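Local atomic coordinates of putative exported protein (Bordetella pertussis Tohama I, PDB entry 2PFY), a protein that binds pyroglutamic acid as an extracytoplasmic solute receptor and probably delivers it to a tripartite ATP-independent periplasmic (TRAP) transporter. Residues G111-G117 with F210-K215; W120-Y126 with M180-T186; V196-A202 with M260-P266. One frame throughout, in Å; residues are numbered along the deposited sequence.

Contact 1: residues G111-G117 with F210-K215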
# COMPACT_ATOMS: atom_id res chain seq x y z
N GLY A 111 -14.94 -12.04 -9.37
CA GLY A 111 -15.53 -12.70 -8.20
C GLY A 111 -15.03 -12.13 -6.87
O GLY A 111 -15.00 -12.83 -5.85
N ILE A 112 -14.66 -10.84 -6.88
CA ILE A 112 -14.18 -10.14 -5.67
C ILE A 112 -14.94 -8.84 -5.38
O ILE A 112 -15.20 -8.08 -6.29
CB ILE A 112 -12.68 -9.80 -5.81
CG1 ILE A 112 -11.85 -11.08 -5.93
CG2 ILE A 112 -12.20 -8.90 -4.63
CD1 ILE A 112 -10.44 -10.84 -6.45
N VAL A 113 -15.25 -8.58 -4.11
CA VAL A 113 -15.91 -7.35 -3.68
C VAL A 113 -14.88 -6.44 -2.98
O VAL A 113 -14.21 -6.87 -2.04
CB VAL A 113 -17.07 -7.66 -2.66
CG1 VAL A 113 -17.70 -6.39 -2.13
CG2 VAL A 113 -18.12 -8.56 -3.30
N LEU A 114 -14.78 -5.21 -3.45
CA LEU A 114 -13.98 -4.17 -2.82
C LEU A 114 -14.77 -3.65 -1.63
O LEU A 114 -15.84 -3.08 -1.80
CB LEU A 114 -13.64 -3.06 -3.84
CG LEU A 114 -12.98 -1.68 -3.53
CD1 LEU A 114 -12.21 -1.57 -2.22
CD2 LEU A 114 -12.11 -1.27 -4.73
N VAL A 115 -14.27 -3.90 -0.43
CA VAL A 115 -14.97 -3.49 0.78
C VAL A 115 -14.52 -2.06 1.17
O VAL A 115 -15.36 -1.15 1.26
CB VAL A 115 -14.74 -4.50 1.93
CG1 VAL A 115 -15.39 -4.00 3.22
CG2 VAL A 115 -15.26 -5.92 1.52
N TYR A 116 -13.23 -1.85 1.41
CA TYR A 116 -12.77 -0.48 1.69
C TYR A 116 -11.28 -0.34 1.37
O TYR A 116 -10.59 -1.35 1.22
CB TYR A 116 -13.10 -0.06 3.14
CG TYR A 116 -12.15 -0.63 4.21
CD1 TYR A 116 -10.92 -0.00 4.50
CD2 TYR A 116 -12.50 -1.79 4.92
CE1 TYR A 116 -10.03 -0.57 5.49
CE2 TYR A 116 -11.65 -2.33 5.93
CZ TYR A 116 -10.42 -1.70 6.18
OH TYR A 116 -9.60 -2.22 7.14
N GLY A 117 -10.82 0.92 1.26
CA GLY A 117 -9.41 1.28 1.08
C GLY A 117 -8.89 2.14 2.23
O GLY A 117 -9.66 2.75 2.98
N PHE A 210 -6.11 -2.14 0.25
CA PHE A 210 -7.57 -2.38 0.34
C PHE A 210 -7.97 -3.71 0.95
O PHE A 210 -7.14 -4.62 1.09
CB PHE A 210 -8.37 -2.05 -0.98
CG PHE A 210 -8.01 -2.88 -2.20
CD1 PHE A 210 -8.52 -2.51 -3.45
CD2 PHE A 210 -7.12 -3.98 -2.15
CE1 PHE A 210 -8.21 -3.23 -4.65
CE2 PHE A 210 -6.80 -4.71 -3.32
CZ PHE A 210 -7.34 -4.31 -4.59
N VAL A 211 -9.25 -3.79 1.30
CA VAL A 211 -9.82 -4.97 1.91
C VAL A 211 -10.84 -5.49 0.90
O VAL A 211 -11.74 -4.77 0.46
CB VAL A 211 -10.46 -4.66 3.27
CG1 VAL A 211 -11.36 -5.86 3.78
CG2 VAL A 211 -9.35 -4.36 4.30
N ILE A 212 -10.63 -6.73 0.48
CA ILE A 212 -11.39 -7.28 -0.64
C ILE A 212 -12.01 -8.61 -0.14
O ILE A 212 -11.37 -9.34 0.60
CB ILE A 212 -10.49 -7.51 -1.92
CG1 ILE A 212 -9.20 -8.28 -1.58
CG2 ILE A 212 -10.12 -6.17 -2.61
CD1 ILE A 212 -8.39 -8.81 -2.78
N ALA A 213 -13.25 -8.90 -0.56
CA ALA A 213 -13.95 -10.10 -0.10
C ALA A 213 -14.30 -11.06 -1.24
O ALA A 213 -14.45 -10.65 -2.39
CB ALA A 213 -15.20 -9.75 0.76
N ASN A 214 -14.37 -12.35 -0.92
CA ASN A 214 -14.84 -13.37 -1.89
C ASN A 214 -16.32 -13.07 -2.16
O ASN A 214 -17.11 -13.04 -1.24
CB ASN A 214 -14.67 -14.77 -1.29
CG ASN A 214 -15.15 -15.88 -2.25
OD1 ASN A 214 -16.34 -16.22 -2.30
ND2 ASN A 214 -14.21 -16.44 -3.01
N LYS A 215 -16.66 -12.81 -3.43
CA LYS A 215 -18.03 -12.39 -3.80
C LYS A 215 -19.09 -13.43 -3.44
O LYS A 215 -20.09 -13.07 -2.84
CB LYS A 215 -18.11 -12.00 -5.29
CG LYS A 215 -19.43 -11.33 -5.68
CD LYS A 215 -19.38 -11.02 -7.17
CE LYS A 215 -20.67 -10.45 -7.68
NZ LYS A 215 -20.48 -10.15 -9.13
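On one face of the pair I112 CG2 lies 3.5 Å from I212 CB, and L114 CD1 lies 4.0 Å from F210 CD1. Helix 89-108 covers this face, with L107 touching L114, F210 and I212. On the other face V211 CB lies over the Y116 ring, 4.1 Å from its centroid, a CH-pi contact. V115 CG2 reaches A213 CB at 3.9 Å. Helix 223-257 packs here against V115 and Y116.

The strands are antiparallel neighbours in the five-strand sheet of one lobe of the periplasmic-binding-protein fold, and 112-119 is an outermost strand. V113 and A213 form a hydrogen-bonded pair, with V113 N to A213 O at 2.8 Å and A213 N to V113 O at 2.7 Å. A classic beta bulge follows. V115 and Y116 both face V211, and V211 O accepts from V115 N at 2.8 Å and weakly from Y116 N at 3.4 Å.

At the other end, G111 closes helix 89-108 as the C-prime residue of a Schellman motif. G111 O accepts from K215 N at 2.9 Å. K215 NZ forms a salt bridge with D108. N214 OD1 caps helix 215-220 at A217 N, while N214 ND2 bonds V55 O.

Contact 2: residues W120-Y126 with M180-T186. With PCA (pyroglutamic acid), chain E.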
# COMPACT_ATOMS: atom_id res chain seq x y z
N TRP A 120 -1.41 4.11 2.90
CA TRP A 120 -0.13 4.22 3.59
C TRP A 120 0.25 5.72 3.62
O TRP A 120 -0.34 6.54 2.90
CB TRP A 120 0.94 3.47 2.78
CG TRP A 120 0.83 1.99 2.92
CD1 TRP A 120 0.16 1.11 2.10
CD2 TRP A 120 1.45 1.22 3.94
NE1 TRP A 120 0.33 -0.17 2.56
CE2 TRP A 120 1.13 -0.14 3.69
CE3 TRP A 120 2.25 1.54 5.06
CZ2 TRP A 120 1.59 -1.18 4.50
CZ3 TRP A 120 2.70 0.50 5.88
CH2 TRP A 120 2.37 -0.85 5.59
N PRO A 121 1.22 6.09 4.48
CA PRO A 121 1.78 7.43 4.38
C PRO A 121 2.67 7.55 3.13
O PRO A 121 2.93 6.55 2.44
CB PRO A 121 2.60 7.58 5.70
CG PRO A 121 2.12 6.42 6.61
CD PRO A 121 1.80 5.33 5.60
N PRO A 122 3.08 8.78 2.79
CA PRO A 122 3.93 9.01 1.62
C PRO A 122 5.26 8.25 1.69
O PRO A 122 5.77 8.00 2.79
CB PRO A 122 4.18 10.51 1.65
CG PRO A 122 2.98 11.07 2.39
CD PRO A 122 2.73 10.04 3.47
N GLN A 123 5.81 7.87 0.53
CA GLN A 123 6.98 6.99 0.51
C GLN A 123 8.27 7.82 0.51
O GLN A 123 8.48 8.65 -0.37
CB GLN A 123 6.97 6.09 -0.74
CG GLN A 123 5.66 5.28 -0.92
CD GLN A 123 5.49 4.22 0.17
OE1 GLN A 123 4.74 4.39 1.14
NE2 GLN A 123 6.21 3.16 0.02
N GLY A 124 9.13 7.57 1.49
CA GLY A 124 10.50 8.17 1.54
C GLY A 124 11.55 7.14 1.15
O GLY A 124 11.23 5.98 0.79
N ILE A 125 12.81 7.55 1.21
CA ILE A 125 13.95 6.71 0.85
C ILE A 125 14.81 6.49 2.08
O ILE A 125 15.09 7.44 2.79
CB ILE A 125 14.79 7.38 -0.29
CG1 ILE A 125 13.93 7.44 -1.56
CG2 ILE A 125 16.13 6.58 -0.56
CD1 ILE A 125 14.40 8.39 -2.68
N TYR A 126 15.17 5.23 2.34
CA TYR A 126 16.02 4.89 3.48
C TYR A 126 17.34 4.37 2.96
O TYR A 126 17.37 3.51 2.09
CB TYR A 126 15.42 3.77 4.34
CG TYR A 126 14.11 4.08 5.05
CD1 TYR A 126 14.07 4.23 6.44
CD2 TYR A 126 12.90 4.16 4.34
CE1 TYR A 126 12.86 4.45 7.13
CE2 TYR A 126 11.68 4.42 5.02
CZ TYR A 126 11.67 4.55 6.41
OH TYR A 126 10.48 4.79 7.06
N MSE A 180 16.03 1.27 0.64
CA MSE A 180 14.64 0.96 0.30
C MSE A 180 13.81 2.21 0.18
O MSE A 180 14.26 3.34 0.51
CB MSE A 180 14.06 -0.02 1.34
CG MSE A 180 14.03 0.53 2.73
SE MSE A 180 12.94 -0.59 3.85
CE MSE A 180 13.11 0.47 5.61
N LEU A 181 12.58 2.01 -0.28
CA LEU A 181 11.63 3.08 -0.41
C LEU A 181 10.36 2.58 0.24
O LEU A 181 9.86 1.50 -0.12
CB LEU A 181 11.35 3.42 -1.88
CG LEU A 181 10.20 4.42 -2.11
CD1 LEU A 181 10.55 5.57 -3.07
CD2 LEU A 181 8.95 3.69 -2.62
N THR A 182 9.89 3.32 1.24
CA THR A 182 8.70 2.93 2.01
C THR A 182 8.30 4.08 2.91
O THR A 182 9.07 5.05 3.03
CB THR A 182 8.89 1.58 2.81
OG1 THR A 182 7.62 1.11 3.29
CG2 THR A 182 9.89 1.70 4.01
N SER A 183 7.13 3.97 3.55
CA SER A 183 6.62 5.01 4.41
C SER A 183 7.37 5.03 5.74
O SER A 183 8.06 4.03 6.12
CB SER A 183 5.13 4.76 4.72
OG SER A 183 5.03 3.52 5.40
N PRO A 184 7.20 6.14 6.47
CA PRO A 184 7.65 6.14 7.87
C PRO A 184 6.86 5.14 8.74
O PRO A 184 7.36 4.75 9.80
CB PRO A 184 7.44 7.60 8.32
CG PRO A 184 6.32 8.14 7.39
CD PRO A 184 6.64 7.44 6.06
N ALA A 185 5.68 4.69 8.30
CA ALA A 185 4.94 3.68 9.09
C ALA A 185 5.69 2.35 9.13
O ALA A 185 5.83 1.73 10.19
CB ALA A 185 3.53 3.47 8.53
N THR A 186 6.14 1.90 7.95
CA THR A 186 6.96 0.67 7.86
C THR A 186 8.30 0.88 8.59
O THR A 186 8.81 -0.03 9.26
CB THR A 186 7.18 0.28 6.40
OG1 THR A 186 5.92 -0.17 5.86
CG2 THR A 186 8.23 -0.87 6.26
N PCA E . 4.83 -0.04 3.38
CA PCA E . 4.58 -1.19 2.48
CB PCA E . 4.04 -0.70 1.16
CG PCA E . 4.04 0.80 1.25
CD PCA E . 4.51 1.12 2.63
OE PCA E . 4.56 2.25 3.09
C PCA E . 5.86 -1.98 2.26
O PCA E . 5.89 -3.11 1.76
OXT PCA E . 6.91 -1.47 2.60
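Residues of 180-186 make four hydrogen bonds to pyroglutamic acid. S183 OG donates to PCA OE at 2.7 Å, and S183 N reaches the same oxygen at 3.1 Å. PCA N donates to T186 OG1 at 2.7 Å. T182 OG1 donates to PCA OXT at 2.8 Å. R48, R143 and T165 add further hydrogen bonds. From the other segment, W120 lays a ring face against PCA CD.

S183 is also the N-cap of helix 184-189. Its OG accepts from T186 N at 3.2 Å and weakly from A185 N, so one hydroxyl serves both helix and ligand.

Two hydrogen-bonded pairs join the antiparallel strands. G124 N to T182 O and T182 N to G124 O are both 3.0 Å. Y126 N to M180 O is 2.8 Å, and M180 N to Y126 O is 3.0 Å. Y126 OH donates to S183 O at 2.7 Å.

The selenomethionine M180 puts CE 3.9 Å from the Y126 ring centroid, over its face. P121 CG packs on A185 CB at 3.8 Å.

Strand 180-182 is outermost in its sheet, next to 124-127. Strand 198-201 flanks 124-127 on its other side, while helix 223-257 touches P121, Y126, P184 and A185.

Contact 3: residues V196-A202 with M260-P266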
# COMPACT_ATOMS: atom_id res chain seq x y z
N VAL A 196 19.13 0.95 8.96
CA VAL A 196 19.47 2.04 8.05
C VAL A 196 19.72 3.30 8.86
O VAL A 196 19.36 3.35 10.04
CB VAL A 196 18.37 2.34 6.99
CG1 VAL A 196 18.63 1.54 5.73
CG2 VAL A 196 16.91 2.14 7.58
N LYS A 197 20.32 4.32 8.23
CA LYS A 197 20.68 5.54 8.96
C LYS A 197 20.05 6.84 8.48
O LYS A 197 19.88 7.77 9.27
CB LYS A 197 22.21 5.72 8.97
CG LYS A 197 22.86 5.15 10.21
CD LYS A 197 22.77 3.61 10.24
CE LYS A 197 22.40 3.09 11.66
NZ LYS A 197 21.89 1.68 11.68
N TYR A 198 19.76 6.93 7.19
CA TYR A 198 19.21 8.16 6.60
C TYR A 198 17.81 7.93 6.07
O TYR A 198 17.59 6.95 5.39
CB TYR A 198 20.10 8.65 5.44
CG TYR A 198 21.48 8.98 5.93
CD1 TYR A 198 21.80 10.27 6.36
CD2 TYR A 198 22.45 7.99 6.05
CE1 TYR A 198 23.07 10.57 6.86
CE2 TYR A 198 23.74 8.29 6.55
CZ TYR A 198 24.03 9.57 6.95
OH TYR A 198 25.32 9.84 7.44
N TYR A 199 16.90 8.86 6.35
CA TYR A 199 15.56 8.83 5.76
C TYR A 199 15.36 10.15 5.03
O TYR A 199 15.61 11.22 5.60
CB TYR A 199 14.48 8.64 6.87
CG TYR A 199 13.09 8.85 6.37
CD1 TYR A 199 12.43 7.84 5.66
CD2 TYR A 199 12.41 10.07 6.57
CE1 TYR A 199 11.14 8.02 5.18
CE2 TYR A 199 11.12 10.26 6.07
CZ TYR A 199 10.50 9.22 5.38
OH TYR A 199 9.23 9.39 4.86
N TYR A 200 14.92 10.09 3.78
CA TYR A 200 14.66 11.28 2.99
C TYR A 200 13.16 11.31 2.75
O TYR A 200 12.60 10.33 2.23
CB TYR A 200 15.45 11.25 1.63
CG TYR A 200 16.96 11.22 1.86
CD1 TYR A 200 17.67 12.41 2.06
CD2 TYR A 200 17.64 10.00 1.98
CE1 TYR A 200 19.03 12.37 2.35
CE2 TYR A 200 18.96 9.96 2.27
CZ TYR A 200 19.67 11.14 2.44
OH TYR A 200 21.01 11.08 2.72
N ASP A 201 12.53 12.43 3.13
CA ASP A 201 11.08 12.62 3.08
C ASP A 201 10.69 12.90 1.62
O ASP A 201 10.35 14.03 1.25
CB ASP A 201 10.70 13.78 4.04
CG ASP A 201 9.17 13.97 4.20
OD1 ASP A 201 8.37 13.24 3.57
OD2 ASP A 201 8.74 14.88 4.97
N ALA A 202 10.80 11.87 0.77
CA ALA A 202 10.60 12.02 -0.66
C ALA A 202 9.15 12.31 -1.07
O ALA A 202 8.92 12.97 -2.08
CB ALA A 202 11.11 10.79 -1.40
N MSE A 260 17.86 8.15 13.51
CA MSE A 260 17.98 8.32 12.05
C MSE A 260 18.18 9.79 11.72
O MSE A 260 17.62 10.68 12.38
CB MSE A 260 16.73 7.81 11.30
CG MSE A 260 16.52 6.34 11.44
SE MSE A 260 15.44 5.62 9.94
CE MSE A 260 16.76 5.84 8.48
N SER A 261 18.99 10.05 10.71
CA SER A 261 18.98 11.37 10.16
C SER A 261 17.71 11.48 9.33
O SER A 261 17.46 10.66 8.46
CB SER A 261 20.25 11.59 9.32
OG SER A 261 20.11 12.76 8.55
N VAL A 262 16.87 12.46 9.63
CA VAL A 262 15.67 12.68 8.81
C VAL A 262 15.88 13.95 8.02
O VAL A 262 16.11 15.00 8.61
CB VAL A 262 14.35 12.73 9.65
CG1 VAL A 262 13.18 13.29 8.82
CG2 VAL A 262 14.02 11.33 10.16
N GLU A 263 15.80 13.84 6.70
CA GLU A 263 16.06 14.97 5.81
C GLU A 263 14.99 15.22 4.76
O GLU A 263 14.27 14.29 4.36
CB GLU A 263 17.43 14.78 5.17
CG GLU A 263 18.54 15.19 6.15
CD GLU A 263 19.90 15.02 5.58
OE1 GLU A 263 20.32 13.87 5.38
OE2 GLU A 263 20.56 16.05 5.34
N PRO A 264 14.86 16.49 4.32
CA PRO A 264 13.96 16.71 3.20
C PRO A 264 14.56 16.09 1.94
O PRO A 264 15.68 15.60 1.95
CB PRO A 264 13.91 18.25 3.05
CG PRO A 264 14.67 18.80 4.18
CD PRO A 264 15.52 17.74 4.77
N LEU A 265 13.79 16.10 0.87
CA LEU A 265 14.22 15.50 -0.36
C LEU A 265 15.27 16.44 -1.00
O LEU A 265 14.99 17.63 -1.19
CB LEU A 265 12.99 15.33 -1.29
CG LEU A 265 13.26 14.68 -2.65
CD1 LEU A 265 13.87 13.30 -2.45
CD2 LEU A 265 12.01 14.60 -3.50
N PRO A 266 16.47 15.92 -1.31
CA PRO A 266 17.50 16.76 -1.97
C PRO A 266 17.09 17.21 -3.39
O PRO A 266 16.39 16.46 -4.10
CB PRO A 266 18.73 15.83 -2.02
CG PRO A 266 18.47 14.74 -1.05
CD PRO A 266 16.97 14.55 -1.04
O HOH W 1 18.73 11.79 6.05
O HOH W 2 22.14 13.32 3.63
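Four backbone hydrogen bonds join these strands in parallel. S261 N donates to K197 O, Y199 N to S261 O, E263 N to Y199 O and D201 N to E263 O, all at 2.8 Å.

Strand 261-264 is outermost in the four-strand mixed sheet in the second lobe of this binding-protein fold. Strand 198-201 lies between it and 124-127. K197 and Y198 both face T127 there, a classic beta bulge.

Apolar contacts line the face of Y199 and V262, where Y199 CD2 meets V262 CG1 at 4.0 Å. Helix 223-257 covers both. The selenomethionine M260 brings CE to 3.8 Å from V196 CG2. A202 CB lies 3.9 Å from L265 CD1. Y200 CD1 lies 3.8 Å from P266 CD.

Two waters lie on the face of S261, Y200 and E263. One donates to E263 OE1 at 2.6 Å and hydrogen-bonds Y200 OH at 2.7 Å. The other hydrogen-bonds S261 OG at 3.0 Å. Y200 OH also bonds V131 N.

How the contacts relate
From the N terminus, the chain first runs through 111-117 and then crosses to 120-126. Contact 2 closes the inner loop when the chain reaches 180-186. It is nested inside the longer loop that contact 1 closes at 210-215. Contact 3 opens after contact 2 has closed, at 196-202, and closes last, at 260-266. It therefore crosses contact 1. Contacts 2 and 3 touch: strands 124-127 and 198-201 are neighbours in one sheet, and the Y126 and Y199 rings meet edge-to-face. Contact 1 belongs to the other sheet, about 25 Å from contact 2 between centres. Strand successions 112-119 to 124-127 and 198-201 to 208-214 connect the two sheets.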